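Long-range contacts in endonuclease V (PDB 6OZE), which cleaves inosine-containing RNA as an inosine-specific endoribonuclease, by metal-ion-dependent hydrolysis: residues 70-78 / 234-242; 165-175 / 187-198. The protein carries 4 engineered substitutions. All coordinates share one frame; numbering follows the deposited sequence.

Interaction 1: 70-78 / 234-242; sequences VYEESRMVS and CSREHIRKS
Ser74 sets its CB over one face of the His238 ring, 4.0 Å from the ring centroid, where an outermost strand of the RNase H-like sheet meets the C-terminal helix 226-242. The Ser74 carbonyl O lies above the same face, so a residue as small as serine lets the ring settle almost directly on the strand backbone. Met76 comes in obliquely, its SD 3.8 Å from His238 CD2; bent at chi2 and chi3, its flexible chain also brings SD to 3.9 Å from Ile239 CG1. At the other end of the contact the short side chain of Cys234 fits against the strand, CB 3.5 Å from Ser74 OG and SG 3.7 Å from Glu72 OE1. Strand and helix axes cross at -50°.

Behind this shell, Ser74 OG is hydrogen-bonded to Ser58 OG on the adjoining strand 54-63. His238 has CG opposite its own backbone N (chi1 -164°), which carries the ring across to the strand. There a water in the ring plane lies 2.9 Å from His238 NE2 and accepts a 3.0 Å bond from Met76 N. Putting an alanine at His238 would probably open a gap above Ser74 CB and break the water link to the Met76 amide. Over the opposite ring face sits Ser242 OG, which donates a 2.8 Å hydrogen bond to His238 O, reaching that oxygen from the side of the carbonyl plane opposite to Ser242 N.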
loop_
_atom_site.group_PDB
_atom_site.type_symbol
_atom_site.label_atom_id
_atom_site.label_comp_id
_atom_site.label_asym_id
_atom_site.label_seq_id
_atom_site.Cartn_x
_atom_site.Cartn_y
_atom_site.Cartn_z
ATOM N N VAL A 70 -18.276 -0.884 -1.047
ATOM C CA VAL A 70 -19.142 -1.889 -1.658
ATOM C C VAL A 70 -18.800 -3.311 -1.231
ATOM O O VAL A 70 -19.612 -4.222 -1.462
ATOM C CB VAL A 70 -19.179 -1.764 -3.198
ATOM C CG1 VAL A 70 -19.762 -0.418 -3.608
ATOM C CG2 VAL A 70 -17.787 -1.899 -3.779
ATOM N N TYR A 71 -17.648 -3.527 -0.607
ATOM C CA TYR A 71 -17.270 -4.847 -0.118
ATOM C C TYR A 71 -16.310 -4.664 1.039
ATOM O O TYR A 71 -15.437 -3.794 0.990
ATOM C CB TYR A 71 -16.560 -5.662 -1.208
ATOM C CG TYR A 71 -16.102 -7.034 -0.753
ATOM C CD1 TYR A 71 -16.962 -8.107 -0.792
ATOM C CD2 TYR A 71 -14.807 -7.241 -0.289
ATOM C CE1 TYR A 71 -16.558 -9.364 -0.385
ATOM C CE2 TYR A 71 -14.392 -8.514 0.128
ATOM C CZ TYR A 71 -15.279 -9.555 0.077
ATOM O OH TYR A 71 -14.892 -10.826 0.479
ATOM N N GLU A 72 -16.455 -5.489 2.071
ATOM C CA GLU A 72 -15.480 -5.477 3.150
ATOM C C GLU A 72 -15.366 -6.867 3.746
ATOM O O GLU A 72 -16.370 -7.565 3.918
ATOM C CB GLU A 72 -15.847 -4.466 4.245
ATOM C CG GLU A 72 -17.213 -4.664 4.860
ATOM C CD GLU A 72 -17.574 -3.554 5.831
ATOM O OE1 GLU A 72 -17.244 -2.381 5.549
ATOM O OE2 GLU A 72 -18.180 -3.856 6.878
ATOM N N GLU A 73 -14.131 -7.274 4.041
ATOM C CA GLU A 73 -13.908 -8.542 4.719
ATOM C C GLU A 73 -12.700 -8.400 5.627
ATOM O O GLU A 73 -11.667 -7.872 5.209
ATOM C CB GLU A 73 -13.702 -9.676 3.714
ATOM C CG GLU A 73 -13.495 -11.063 4.365
ATOM C CD GLU A 73 -14.725 -11.595 5.095
ATOM O OE1 GLU A 73 -15.854 -11.151 4.802
ATOM O OE2 GLU A 73 -14.559 -12.486 5.957
ATOM N N SER A 74 -12.834 -8.872 6.871
ATOM C CA SER A 74 -11.748 -8.831 7.844
ATOM C C SER A 74 -11.619 -10.213 8.455
ATOM O O SER A 74 -12.627 -10.893 8.674
ATOM C CB SER A 74 -12.060 -7.864 8.980
ATOM O OG SER A 74 -12.135 -6.524 8.496
ATOM N N ARG A 75 -10.387 -10.636 8.725
ATOM C CA ARG A 75 -10.163 -11.941 9.335
ATOM C C ARG A 75 -9.021 -11.847 10.330
ATOM O O ARG A 75 -7.968 -11.285 10.018
ATOM C CB ARG A 75 -9.829 -12.989 8.269
ATOM C CG ARG A 75 -10.975 -13.277 7.337
ATOM C CD ARG A 75 -11.215 -14.765 7.223
ATOM N NE ARG A 75 -10.867 -15.247 5.894
ATOM C CZ ARG A 75 -11.659 -15.129 4.836
ATOM N NH1 ARG A 75 -12.846 -14.548 4.960
ATOM N NH2 ARG A 75 -11.268 -15.592 3.656
ATOM N N MET A 76 -9.214 -12.420 11.516
ATOM C CA MET A 76 -8.105 -12.579 12.445
ATOM C C MET A 76 -7.174 -13.670 11.933
ATOM O O MET A 76 -7.625 -14.724 11.468
ATOM C CB MET A 76 -8.592 -12.992 13.836
ATOM C CG MET A 76 -9.560 -12.042 14.536
ATOM S SD MET A 76 -8.875 -10.373 14.769
ATOM C CE MET A 76 -7.541 -10.725 15.905
ATOM N N VAL A 77 -5.871 -13.411 12.027
ATOM C CA VAL A 77 -4.842 -14.295 11.495
ATOM C C VAL A 77 -3.670 -14.321 12.466
ATOM O O VAL A 77 -3.518 -13.442 13.314
ATOM C CB VAL A 77 -4.357 -13.837 10.096
ATOM C CG1 VAL A 77 -5.511 -13.836 9.092
ATOM C CG2 VAL A 77 -3.734 -12.456 10.178
ATOM N N SER A 78 -2.836 -15.351 12.338
ATOM C CA SER A 78 -1.620 -15.484 13.135
ATOM C C SER A 78 -0.415 -15.373 12.208
ATOM O O SER A 78 -0.235 -16.221 11.330
ATOM C CB SER A 78 -1.591 -16.828 13.858
ATOM O OG SER A 78 -2.621 -16.904 14.829
ATOM N N CYS A 234 -11.851 -1.145 9.462
ATOM C CA CYS A 234 -12.384 -2.510 9.513
ATOM C C CYS A 234 -11.533 -3.413 10.406
ATOM O O CYS A 234 -12.068 -4.216 11.188
ATOM C CB CYS A 234 -12.453 -3.090 8.101
ATOM S SG CYS A 234 -13.875 -2.528 7.164
ATOM N N SER A 235 -10.207 -3.318 10.293
ATOM C CA SER A 235 -9.356 -4.183 11.110
ATOM C C SER A 235 -9.497 -3.850 12.589
ATOM O O SER A 235 -9.571 -4.757 13.432
ATOM C CB SER A 235 -7.891 -4.060 10.705
ATOM O OG SER A 235 -7.658 -4.647 9.455
ATOM N N ARG A 236 -9.509 -2.561 12.926
ATOM C CA ARG A 236 -9.640 -2.172 14.328
ATOM C C ARG A 236 -10.970 -2.638 14.896
ATOM O O ARG A 236 -11.020 -3.205 15.999
ATOM C CB ARG A 236 -9.483 -0.659 14.476
ATOM C CG ARG A 236 -8.027 -0.216 14.462
ATOM C CD ARG A 236 -7.900 1.279 14.683
ATOM N NE ARG A 236 -8.578 2.032 13.634
ATOM C CZ ARG A 236 -8.508 3.350 13.494
ATOM N NH1 ARG A 236 -7.784 4.073 14.338
ATOM N NH2 ARG A 236 -9.159 3.944 12.504
ATOM N N GLU A 237 -12.052 -2.471 14.133
ATOM C CA GLU A 237 -13.356 -2.918 14.608
ATOM C C GLU A 237 -13.393 -4.431 14.774
ATOM O O GLU A 237 -13.975 -4.942 15.737
ATOM C CB GLU A 237 -14.456 -2.495 13.637
ATOM C CG GLU A 237 -14.717 -1.000 13.594
ATOM C CD GLU A 237 -15.784 -0.631 12.581
ATOM O OE1 GLU A 237 -16.161 -1.505 11.769
ATOM O OE2 GLU A 237 -16.245 0.530 12.599
ATOM N N HIS A 238 -12.805 -5.165 13.823
ATOM C CA HIS A 238 -12.839 -6.623 13.911
ATOM C C HIS A 238 -12.050 -7.122 15.112
ATOM O O HIS A 238 -12.457 -8.076 15.774
ATOM C CB HIS A 238 -12.283 -7.236 12.628
ATOM C CG HIS A 238 -12.620 -8.673 12.454
ATOM N ND1 HIS A 238 -13.908 -9.114 12.231
ATOM C CD2 HIS A 238 -11.843 -9.780 12.493
ATOM C CE1 HIS A 238 -13.906 -10.432 12.129
ATOM N NE2 HIS A 238 -12.665 -10.860 12.282
ATOM N N ILE A 239 -10.917 -6.488 15.408
ATOM C CA ILE A 239 -10.154 -6.869 16.598
ATOM C C ILE A 239 -10.972 -6.608 17.859
ATOM O O ILE A 239 -11.043 -7.449 18.767
ATOM C CB ILE A 239 -8.814 -6.108 16.627
ATOM C CG1 ILE A 239 -7.894 -6.640 15.526
ATOM C CG2 ILE A 239 -8.183 -6.165 18.030
ATOM C CD1 ILE A 239 -6.696 -5.745 15.264
ATOM N N ARG A 240 -11.598 -5.433 17.941
ATOM C CA ARG A 240 -12.375 -5.115 19.133
ATOM C C ARG A 240 -13.549 -6.070 19.310
ATOM O O ARG A 240 -13.849 -6.488 20.437
ATOM C CB ARG A 240 -12.812 -3.649 19.115
ATOM C CG ARG A 240 -11.745 -2.706 19.687
ATOM C CD ARG A 240 -11.244 -1.683 18.679
ATOM N NE ARG A 240 -10.088 -0.940 19.181
ATOM C CZ ARG A 240 -8.820 -1.279 18.956
ATOM N NH1 ARG A 240 -8.532 -2.352 18.229
ATOM N NH2 ARG A 240 -7.838 -0.543 19.455
ATOM N N LYS A 241 -14.217 -6.448 18.217
ATOM C CA LYS A 241 -15.308 -7.407 18.339
ATOM C C LYS A 241 -14.784 -8.770 18.765
ATOM O O LYS A 241 -15.331 -9.399 19.675
ATOM C CB LYS A 241 -16.050 -7.555 17.010
ATOM C CG LYS A 241 -16.695 -6.299 16.462
ATOM C CD LYS A 241 -17.705 -6.717 15.412
ATOM C CE LYS A 241 -17.880 -5.681 14.343
ATOM N NZ LYS A 241 -18.567 -6.282 13.167
ATOM N N SER A 242 -13.721 -9.243 18.098
ATOM C CA SER A 242 -13.280 -10.617 18.294
ATOM C C SER A 242 -12.700 -10.817 19.678
ATOM O O SER A 242 -12.835 -11.898 20.251
ATOM C CB SER A 242 -12.230 -10.986 17.243
ATOM O OG SER A 242 -12.724 -10.820 15.929
HETATM O O HOH W 1 -11.891 -13.630 12.053
#

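Interaction 2: 165-175 / 187-198. With NA (sodium ion), chain F.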
loop_
_atom_site.group_PDB
_atom_site.type_symbol
_atom_site.label_atom_id
_atom_site.label_comp_id
_atom_site.label_asym_id
_atom_site.label_seq_id
_atom_site.Cartn_x
_atom_site.Cartn_y
_atom_site.Cartn_z
ATOM N N ILE A 165 8.824 19.689 2.623
ATOM C CA ILE A 165 7.490 19.559 3.202
ATOM C C ILE A 165 6.914 20.930 3.516
ATOM O O ILE A 165 5.734 21.199 3.252
ATOM C CB ILE A 165 7.542 18.659 4.445
ATOM C CG1 ILE A 165 7.866 17.218 4.041
ATOM C CG2 ILE A 165 6.234 18.745 5.211
ATOM C CD1 ILE A 165 8.150 16.296 5.213
ATOM N N ARG A 166 7.744 21.831 4.055
ATOM C CA ARG A 166 7.276 23.189 4.324
ATOM C C ARG A 166 6.646 23.818 3.086
ATOM O O ARG A 166 5.635 24.519 3.184
ATOM C CB ARG A 166 8.425 24.060 4.835
ATOM C CG ARG A 166 8.047 25.538 4.973
ATOM C CD ARG A 166 9.160 26.400 5.544
ATOM N NE ARG A 166 10.379 26.370 4.739
ATOM C CZ ARG A 166 10.601 27.135 3.677
ATOM N NH1 ARG A 166 11.747 27.032 3.017
ATOM N NH2 ARG A 166 9.688 28.016 3.285
ATOM N N LEU A 167 7.212 23.554 1.906
ATOM C CA LEU A 167 6.752 24.200 0.687
ATOM C C LEU A 167 5.532 23.531 0.068
ATOM O O LEU A 167 4.939 24.110 -0.852
ATOM C CB LEU A 167 7.907 24.311 -0.308
ATOM C CG LEU A 167 8.898 25.387 0.144
ATOM C CD1 LEU A 167 10.238 25.160 -0.483
ATOM C CD2 LEU A 167 8.362 26.768 -0.198
ATOM N N LEU A 168 5.139 22.358 0.557
ATOM C CA LEU A 168 3.838 21.809 0.189
ATOM C C LEU A 168 2.750 22.721 0.736
ATOM O O LEU A 168 2.830 23.186 1.875
ATOM C CB LEU A 168 3.662 20.415 0.794
ATOM C CG LEU A 168 4.604 19.298 0.339
ATOM C CD1 LEU A 168 4.420 18.042 1.187
ATOM C CD2 LEU A 168 4.384 18.983 -1.141
ATOM N N GLN A 169 1.718 22.973 -0.071
ATOM C CA GLN A 169 0.702 23.954 0.295
ATOM C C GLN A 169 -0.691 23.357 0.415
ATOM O O GLN A 169 -1.416 23.677 1.365
ATOM C CB GLN A 169 0.677 25.110 -0.719
ATOM C CG GLN A 169 1.939 25.948 -0.734
ATOM C CD GLN A 169 2.062 26.823 0.493
ATOM O OE1 GLN A 169 2.523 26.379 1.544
ATOM N NE2 GLN A 169 1.646 28.078 0.367
ATOM N N THR A 170 -1.108 22.535 -0.542
ATOM C CA THR A 170 -2.491 22.078 -0.607
ATOM C C THR A 170 -2.523 20.617 -1.009
ATOM O O THR A 170 -1.517 20.042 -1.438
ATOM C CB THR A 170 -3.313 22.851 -1.653
ATOM O OG1 THR A 170 -2.789 22.582 -2.961
ATOM C CG2 THR A 170 -3.287 24.344 -1.389
ATOM N N ARG A 171 -3.706 20.018 -0.863
ATOM C CA ARG A 171 -3.949 18.689 -1.404
ATOM C C ARG A 171 -3.433 18.610 -2.832
ATOM O O ARG A 171 -3.632 19.528 -3.640
ATOM C CB ARG A 171 -5.453 18.393 -1.394
ATOM C CG ARG A 171 -5.840 17.078 -2.054
ATOM C CD ARG A 171 -7.329 16.844 -1.912
ATOM N NE ARG A 171 -7.800 15.659 -2.627
ATOM C CZ ARG A 171 -9.081 15.440 -2.906
ATOM N NH1 ARG A 171 -9.995 16.323 -2.520
ATOM N NH2 ARG A 171 -9.465 14.345 -3.559
ATOM N N GLY A 172 -2.774 17.502 -3.140
ATOM C CA GLY A 172 -2.289 17.246 -4.466
ATOM C C GLY A 172 -0.869 17.699 -4.705
ATOM O O GLY A 172 -0.249 17.242 -5.672
ATOM N N ASP A 173 -0.332 18.563 -3.844
ATOM C CA ASP A 173 1.054 18.993 -3.989
ATOM C C ASP A 173 1.966 17.828 -3.639
ATOM O O ASP A 173 1.699 17.072 -2.700
ATOM C CB ASP A 173 1.373 20.157 -3.049
ATOM C CG ASP A 173 0.725 21.458 -3.471
ATOM O OD1 ASP A 173 0.069 21.508 -4.534
ATOM O OD2 ASP A 173 0.878 22.442 -2.726
ATOM N N SER A 174 3.057 17.692 -4.387
ATOM C CA SER A 174 3.915 16.524 -4.219
ATOM C C SER A 174 5.342 16.873 -4.613
ATOM O O SER A 174 5.580 17.821 -5.368
ATOM C CB SER A 174 3.417 15.340 -5.061
ATOM O OG SER A 174 3.446 15.668 -6.442
ATOM N N PHE A 175 6.298 16.109 -4.074
ATOM C CA PHE A 175 7.689 16.252 -4.482
ATOM C C PHE A 175 8.350 14.883 -4.575
ATOM O O PHE A 175 7.934 13.948 -3.887
ATOM C CB PHE A 175 8.506 17.198 -3.572
ATOM C CG PHE A 175 8.651 16.756 -2.127
ATOM C CD1 PHE A 175 9.636 15.846 -1.749
ATOM C CD2 PHE A 175 7.869 17.323 -1.132
ATOM C CE1 PHE A 175 9.822 15.505 -0.423
ATOM C CE2 PHE A 175 8.039 16.967 0.204
ATOM C CZ PHE A 175 9.011 16.051 0.554
ATOM N N MET A 187 7.098 9.446 -4.184
ATOM C CA MET A 187 6.733 10.848 -4.065
ATOM C C MET A 187 6.157 11.105 -2.684
ATOM O O MET A 187 5.427 10.268 -2.149
ATOM C CB MET A 187 5.666 11.213 -5.104
ATOM C CG MET A 187 6.046 10.880 -6.533
ATOM S SD MET A 187 7.092 12.154 -7.230
ATOM C CE MET A 187 6.080 13.530 -6.757
ATOM N N ALA A 188 6.469 12.261 -2.115
ATOM C CA ALA A 188 5.779 12.721 -0.924
ATOM C C ALA A 188 4.577 13.512 -1.412
ATOM O O ALA A 188 4.716 14.371 -2.292
ATOM C CB ALA A 188 6.690 13.611 -0.073
ATOM N N LEU A 189 3.410 13.226 -0.857
ATOM C CA LEU A 189 2.172 13.821 -1.335
ATOM C C LEU A 189 1.436 14.448 -0.169
ATOM O O LEU A 189 1.183 13.790 0.840
ATOM C CB LEU A 189 1.273 12.732 -1.938
ATOM C CG LEU A 189 -0.186 13.137 -2.178
ATOM C CD1 LEU A 189 -0.281 14.204 -3.260
ATOM C CD2 LEU A 189 -1.026 11.899 -2.523
ATOM N N ARG A 190 1.107 15.731 -0.298
ATOM C CA ARG A 190 0.167 16.329 0.638
ATOM C C ARG A 190 -1.233 15.893 0.224
ATOM O O ARG A 190 -1.707 16.212 -0.868
ATOM C CB ARG A 190 0.295 17.850 0.665
ATOM C CG ARG A 190 -0.688 18.471 1.643
ATOM C CD ARG A 190 -0.255 19.885 2.002
ATOM N NE ARG A 190 -1.135 20.512 2.979
ATOM C CZ ARG A 190 -0.786 21.566 3.716
ATOM N NH1 ARG A 190 0.429 22.089 3.592
ATOM N NH2 ARG A 190 -1.642 22.091 4.583
ATOM N N SER A 191 -1.887 15.115 1.077
ATOM C CA SER A 191 -3.172 14.545 0.714
ATOM C C SER A 191 -4.365 15.344 1.220
ATOM O O SER A 191 -5.501 14.984 0.915
ATOM C CB SER A 191 -3.250 13.112 1.226
ATOM O OG SER A 191 -3.019 13.104 2.621
ATOM N N HIS A 192 -4.145 16.421 1.973
ATOM C CA HIS A 192 -5.257 17.145 2.571
ATOM C C HIS A 192 -4.818 18.576 2.833
ATOM O O HIS A 192 -3.673 18.812 3.212
ATOM C CB HIS A 192 -5.708 16.471 3.878
ATOM C CG HIS A 192 -7.021 16.964 4.398
ATOM N ND1 HIS A 192 -7.130 18.064 5.222
ATOM C CD2 HIS A 192 -8.281 16.501 4.220
ATOM C CE1 HIS A 192 -8.401 18.258 5.527
ATOM N NE2 HIS A 192 -9.120 17.323 4.932
ATOM N N ASP A 193 -5.741 19.524 2.633
ATOM C CA ASP A 193 -5.401 20.933 2.797
ATOM C C ASP A 193 -4.998 21.267 4.227
ATOM O O ASP A 193 -4.229 22.210 4.447
ATOM C CB ASP A 193 -6.586 21.815 2.397
ATOM C CG ASP A 193 -6.724 21.989 0.894
ATOM O OD1 ASP A 193 -5.830 21.552 0.142
ATOM O OD2 ASP A 193 -7.744 22.578 0.466
ATOM N N ARG A 194 -5.522 20.534 5.208
ATOM C CA ARG A 194 -5.368 20.905 6.609
ATOM C C ARG A 194 -4.349 20.051 7.357
ATOM O O ARG A 194 -4.313 20.092 8.590
ATOM C CB ARG A 194 -6.722 20.884 7.324
ATOM C CG ARG A 194 -7.593 22.100 7.032
ATOM C CD ARG A 194 -8.919 22.030 7.771
ATOM N NE ARG A 194 -9.820 21.040 7.188
ATOM C CZ ARG A 194 -10.682 21.302 6.210
ATOM N NH1 ARG A 194 -10.759 22.525 5.704
ATOM N NH2 ARG A 194 -11.465 20.342 5.738
ATOM N N SER A 195 -3.524 19.283 6.651
ATOM C CA SER A 195 -2.507 18.441 7.269
ATOM C C SER A 195 -1.166 18.738 6.619
ATOM O O SER A 195 -1.076 18.782 5.393
ATOM C CB SER A 195 -2.832 16.963 7.058
ATOM O OG SER A 195 -2.590 16.586 5.712
ATOM N N THR A 196 -0.132 18.914 7.430
ATOM C CA THR A 196 1.190 19.195 6.886
ATOM C C THR A 196 2.016 17.942 6.618
ATOM O O THR A 196 2.953 18.001 5.813
ATOM C CB THR A 196 1.957 20.147 7.813
ATOM O OG1 THR A 196 3.311 20.276 7.358
ATOM C CG2 THR A 196 1.949 19.627 9.235
ATOM N N ARG A 197 1.682 16.819 7.248
ATOM C CA ARG A 197 2.493 15.608 7.142
ATOM C C ARG A 197 2.118 14.845 5.874
ATOM O O ARG A 197 0.953 14.468 5.714
ATOM C CB ARG A 197 2.265 14.732 8.364
ATOM C CG ARG A 197 3.193 13.532 8.462
ATOM C CD ARG A 197 2.932 12.737 9.737
ATOM N NE ARG A 197 2.843 11.298 9.489
ATOM C CZ ARG A 197 2.386 10.414 10.371
ATOM N NH1 ARG A 197 2.338 9.126 10.060
ATOM N NH2 ARG A 197 1.971 10.816 11.564
ATOM N N PRO A 198 3.048 14.614 4.959
ATOM C CA PRO A 198 2.693 13.999 3.678
ATOM C C PRO A 198 2.550 12.488 3.800
ATOM O O PRO A 198 2.933 11.860 4.796
ATOM C CB PRO A 198 3.885 14.343 2.780
ATOM C CG PRO A 198 5.034 14.458 3.725
ATOM C CD PRO A 198 4.470 15.002 5.018
HETATM NA NA NA F . 3.359 24.666 3.573
HETATM O O HOH W 2 2.913 20.309 4.349
HETATM O O HOH W 3 3.683 22.657 4.610
HETATM O O HOH W 4 -3.917 24.537 2.413
HETATM O O HOH W 5 1.071 24.699 4.589
HETATM O O HOH W 6 3.959 26.316 5.320
#
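Phe175 and Ala188 form an antiparallel hydrogen-bonded pair, the start of a run of backbone bonds that carries the pairing on past the open end of this beta hairpin, away from its connecting turn. Beyond the non-hydrogen-bonded pair Ser174-Leu189, Arg190 N donates to Asp173 O and Gly172 N to Arg190 O, both at 2.8 Å. Gly172 belongs to a type II turn from Thr170 to Asp173, and its positive phi (93°) would jam any CB against the preceding carbonyl. Asp193 OD1 takes a nearly straight bond from Arg171 N (2.8 Å, 166°).

Among charged and polar groups, Arg190, in the conformer modelled here, runs out extended to place its guanidinium beneath Gln169 O, which lies 3.2 Å from CZ over one face. In this conformer NE donates to His192 O, NH2 to Asp193 O and NH1 to a water bound to the sodium ion. That ion is held by Arg166 O, Leu168 O, Gln169 OE1 and three waters.

Apolar contacts complete the join. Ala188 CB, small enough for close approach, sits over the Phe175 ring face, 3.6 Å from its centroid, and Ile165 CD1 meets Pro198 CD at 3.9 Å.

Further out, Met187 and Leu189 pack on helix 209-218, whereas Ile165 and Ala188 touch Tyr200 of strand 199-205.

Overall arrangement
From the N terminus the chain passes helix 3-17 and lays down strands 39-47 and 54-63 before reaching 70-78, the first half of interaction 1. Its partner, 234-242, comes only after another 155 residues, near the C terminus, so interaction 1 closes a very long loop. Interaction 2 lies wholly within that loop and does not cross it: 165-175 and 187-198 are separated by just 11 residues, the rest of the two hairpin strands and the turn between them. Both reach the same mixed sheet at its two outermost strands, 69-78 and 174-178. With centres about 30 Å apart they do not touch; one fastens the C-terminal helix to the first edge, the other joins helix 159-167 and the hairpin at the second.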